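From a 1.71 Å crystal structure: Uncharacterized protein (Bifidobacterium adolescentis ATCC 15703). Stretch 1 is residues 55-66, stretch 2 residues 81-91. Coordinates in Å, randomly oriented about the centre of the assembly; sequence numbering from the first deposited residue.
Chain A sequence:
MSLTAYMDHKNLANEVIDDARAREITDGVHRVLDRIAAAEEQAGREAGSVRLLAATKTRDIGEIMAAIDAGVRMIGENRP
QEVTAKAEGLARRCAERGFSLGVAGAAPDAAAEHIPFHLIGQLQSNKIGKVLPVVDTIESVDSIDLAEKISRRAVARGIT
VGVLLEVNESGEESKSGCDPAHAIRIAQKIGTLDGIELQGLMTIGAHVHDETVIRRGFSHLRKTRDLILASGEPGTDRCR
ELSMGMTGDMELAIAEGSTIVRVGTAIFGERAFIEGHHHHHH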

# COMPACT_ATOMS: atom_id res chain seq x y z
N ALA A 55 0.38 -0.28 8.20
CA ALA A 55 -0.79 -1.14 8.01
C ALA A 55 -1.58 -0.90 9.28
O ALA A 55 -1.19 -1.36 10.35
CB ALA A 55 -0.37 -2.60 7.89
N THR A 56 -2.70 -0.20 9.15
CA THR A 56 -3.50 0.16 10.31
C THR A 56 -4.69 -0.71 10.70
O THR A 56 -5.51 -0.31 11.54
CB THR A 56 -3.98 1.62 10.16
OG1 THR A 56 -4.62 1.79 8.88
CG2 THR A 56 -2.79 2.57 10.25
N LYS A 57 -4.79 -1.90 10.12
CA LYS A 57 -5.90 -2.79 10.44
C LYS A 57 -6.00 -3.04 11.94
O LYS A 57 -4.98 -3.25 12.61
CB LYS A 57 -5.75 -4.12 9.70
CG LYS A 57 -4.48 -4.88 10.03
CD LYS A 57 -4.48 -6.25 9.37
CE LYS A 57 -3.22 -7.03 9.70
NZ LYS A 57 -3.24 -8.40 9.13
N THR A 58 -7.23 -3.01 12.45
CA THR A 58 -7.56 -3.23 13.87
C THR A 58 -7.08 -2.16 14.84
O THR A 58 -7.25 -2.28 16.05
CB THR A 58 -7.04 -4.61 14.38
OG1 THR A 58 -5.64 -4.53 14.67
CG2 THR A 58 -7.28 -5.69 13.33
N ARG A 59 -6.47 -1.09 14.31
CA ARG A 59 -5.99 -0.02 15.18
C ARG A 59 -7.01 1.11 15.17
O ARG A 59 -7.66 1.35 14.15
CB ARG A 59 -4.64 0.50 14.69
CG ARG A 59 -3.64 -0.60 14.35
CD ARG A 59 -3.39 -1.56 15.51
NE ARG A 59 -2.53 -2.66 15.08
CZ ARG A 59 -2.02 -3.59 15.88
NH1 ARG A 59 -2.29 -3.58 17.19
NH2 ARG A 59 -1.26 -4.55 15.37
N ASP A 60 -7.16 1.81 16.29
CA ASP A 60 -8.12 2.91 16.32
C ASP A 60 -7.49 4.23 15.89
O ASP A 60 -6.29 4.32 15.67
CB ASP A 60 -8.78 3.06 17.71
CG ASP A 60 -7.79 3.38 18.81
OD1 ASP A 60 -6.80 4.10 18.56
OD2 ASP A 60 -8.03 2.93 19.95
N ILE A 61 -8.33 5.26 15.77
CA ILE A 61 -7.87 6.58 15.34
C ILE A 61 -6.75 7.14 16.21
O ILE A 61 -5.80 7.73 15.70
CB ILE A 61 -9.06 7.57 15.31
CG1 ILE A 61 -10.04 7.14 14.22
CG2 ILE A 61 -8.57 8.99 15.06
CD1 ILE A 61 -11.25 8.06 14.06
N GLY A 62 -6.86 6.95 17.52
CA GLY A 62 -5.82 7.45 18.40
C GLY A 62 -4.48 6.80 18.10
O GLY A 62 -3.45 7.47 18.06
N GLU A 63 -4.50 5.49 17.90
CA GLU A 63 -3.29 4.73 17.60
C GLU A 63 -2.68 5.17 16.27
O GLU A 63 -1.47 5.39 16.16
CB GLU A 63 -3.60 3.24 17.54
CG GLU A 63 -3.93 2.61 18.88
CD GLU A 63 -4.30 1.14 18.77
OE1 GLU A 63 -5.40 0.84 18.27
OE2 GLU A 63 -3.49 0.29 19.18
N ILE A 64 -3.52 5.26 15.25
CA ILE A 64 -3.04 5.65 13.92
C ILE A 64 -2.43 7.05 13.93
O ILE A 64 -1.39 7.28 13.32
CB ILE A 64 -4.18 5.60 12.89
CG1 ILE A 64 -4.71 4.16 12.81
CG2 ILE A 64 -3.69 6.08 11.52
CD1 ILE A 64 -5.95 4.01 11.95
N MSE A 65 -3.08 7.99 14.61
CA MSE A 65 -2.56 9.34 14.66
C MSE A 65 -1.25 9.42 15.44
O MSE A 65 -0.41 10.28 15.17
CB MSE A 65 -3.61 10.29 15.26
CG MSE A 65 -4.85 10.48 14.35
SE MSE A 65 -4.39 10.97 12.54
CE MSE A 65 -3.42 12.56 12.91
N ALA A 66 -1.06 8.53 16.41
CA ALA A 66 0.18 8.52 17.16
C ALA A 66 1.29 8.13 16.18
O ALA A 66 2.40 8.65 16.24
CB ALA A 66 0.12 7.52 18.32
N GLN A 81 -14.67 -1.98 5.67
CA GLN A 81 -15.48 -1.62 6.84
C GLN A 81 -14.69 -0.76 7.81
O GLN A 81 -15.24 0.11 8.48
CB GLN A 81 -15.99 -2.86 7.56
CG GLN A 81 -16.52 -3.95 6.64
CD GLN A 81 -15.47 -5.00 6.33
OE1 GLN A 81 -14.97 -5.68 7.23
NE2 GLN A 81 -15.13 -5.14 5.05
N GLU A 82 -13.38 -1.02 7.90
CA GLU A 82 -12.55 -0.23 8.80
C GLU A 82 -12.28 1.12 8.15
O GLU A 82 -12.11 2.13 8.84
CB GLU A 82 -11.23 -0.96 9.10
CG GLU A 82 -11.41 -2.17 10.00
CD GLU A 82 -10.10 -2.67 10.56
OE1 GLU A 82 -9.36 -1.87 11.17
OE2 GLU A 82 -9.79 -3.88 10.38
N VAL A 83 -12.24 1.15 6.83
CA VAL A 83 -12.03 2.41 6.12
C VAL A 83 -13.21 3.32 6.45
O VAL A 83 -13.03 4.47 6.85
CB VAL A 83 -11.95 2.20 4.59
CG1 VAL A 83 -11.98 3.54 3.87
CG2 VAL A 83 -10.68 1.45 4.23
N THR A 84 -14.42 2.78 6.30
CA THR A 84 -15.62 3.57 6.56
C THR A 84 -15.73 3.99 8.02
O THR A 84 -16.16 5.10 8.32
CB THR A 84 -16.89 2.80 6.14
OG1 THR A 84 -17.04 1.62 6.95
CG2 THR A 84 -16.78 2.38 4.68
N ALA A 85 -15.33 3.12 8.94
CA ALA A 85 -15.42 3.44 10.36
C ALA A 85 -14.46 4.55 10.81
O ALA A 85 -14.80 5.36 11.67
CB ALA A 85 -15.18 2.19 11.19
N LYS A 86 -13.27 4.59 10.22
CA LYS A 86 -12.25 5.56 10.63
C LYS A 86 -11.99 6.76 9.72
O LYS A 86 -11.39 7.74 10.15
CB LYS A 86 -10.91 4.82 10.84
CG LYS A 86 -10.89 3.85 12.02
CD LYS A 86 -9.59 3.04 12.08
CE LYS A 86 -9.73 1.71 11.34
NZ LYS A 86 -8.50 0.87 11.43
N ALA A 87 -12.44 6.68 8.47
CA ALA A 87 -12.20 7.74 7.50
C ALA A 87 -12.49 9.17 7.95
O ALA A 87 -11.63 10.05 7.84
CB ALA A 87 -12.98 7.44 6.23
N GLU A 88 -13.70 9.42 8.46
CA GLU A 88 -14.06 10.78 8.87
C GLU A 88 -13.14 11.35 9.95
O GLU A 88 -12.61 12.45 9.80
CB GLU A 88 -15.51 10.82 9.35
CG GLU A 88 -16.02 12.23 9.59
CD GLU A 88 -17.52 12.28 9.85
OE1 GLU A 88 -17.98 11.65 10.82
OE2 GLU A 88 -18.23 12.96 9.08
N GLY A 89 -12.96 10.60 11.04
CA GLY A 89 -12.12 11.06 12.13
C GLY A 89 -10.67 11.23 11.71
O GLY A 89 -10.01 12.20 12.08
N LEU A 90 -10.15 10.27 10.95
CA LEU A 90 -8.78 10.35 10.48
C LEU A 90 -8.56 11.59 9.63
O LEU A 90 -7.55 12.29 9.78
CB LEU A 90 -8.41 9.10 9.68
CG LEU A 90 -8.14 7.85 10.52
CD1 LEU A 90 -8.02 6.62 9.60
CD2 LEU A 90 -6.86 8.05 11.34
N ALA A 91 -9.49 11.88 8.73
CA ALA A 91 -9.35 13.04 7.88
C ALA A 91 -9.31 14.31 8.72
O ALA A 91 -8.49 15.19 8.49
CB ALA A 91 -10.49 13.11 6.86

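Stretch 1 runs through a type II turn, Thr-56 to Arg-59, into a helix starting at Ile-61; stretch 2 is helical throughout. The helix axes cross at -53° and approach no closer than 10.2 Å, so side chains fill most of the gap, and the contact buries 426 Å² in total.

The main hollow lies at Gly-89. Ile-61 CD1 rests 3.7 Å from Gly-89 CA, and an ideal CB on that glycine would fall 2.4 Å from the same methyl, a clash; the missing side chain is what admits the isoleucine. Here the backbones are near, with Ile-61 CA and Leu-90 CA 6.2 Å apart. Leu-90 returns the bump: its CD2 lies 3.7 Å from Ile-64 CG2, 4.0 Å from SE of selenomethionine Met-65 and 4.2 Å from Ile-61 CG2, an apolar cluster.

Lys-86 serves both chemistries. Its CD packs 3.8 Å from Ile-64 CD1, while its NZ reaches the turn and donates to Arg-59 O at 2.9 Å. NZ also forms a salt bridge with Glu-82 OE1 (2.9 Å), one helical turn earlier. That carboxylate in turn accepts from the turn backbone: Thr-58 N to Glu-82 OE1 is 2.7 Å at 155°, whereas Thr-58 N to Glu-82 OE2 is weak, at 3.4 Å and 144°.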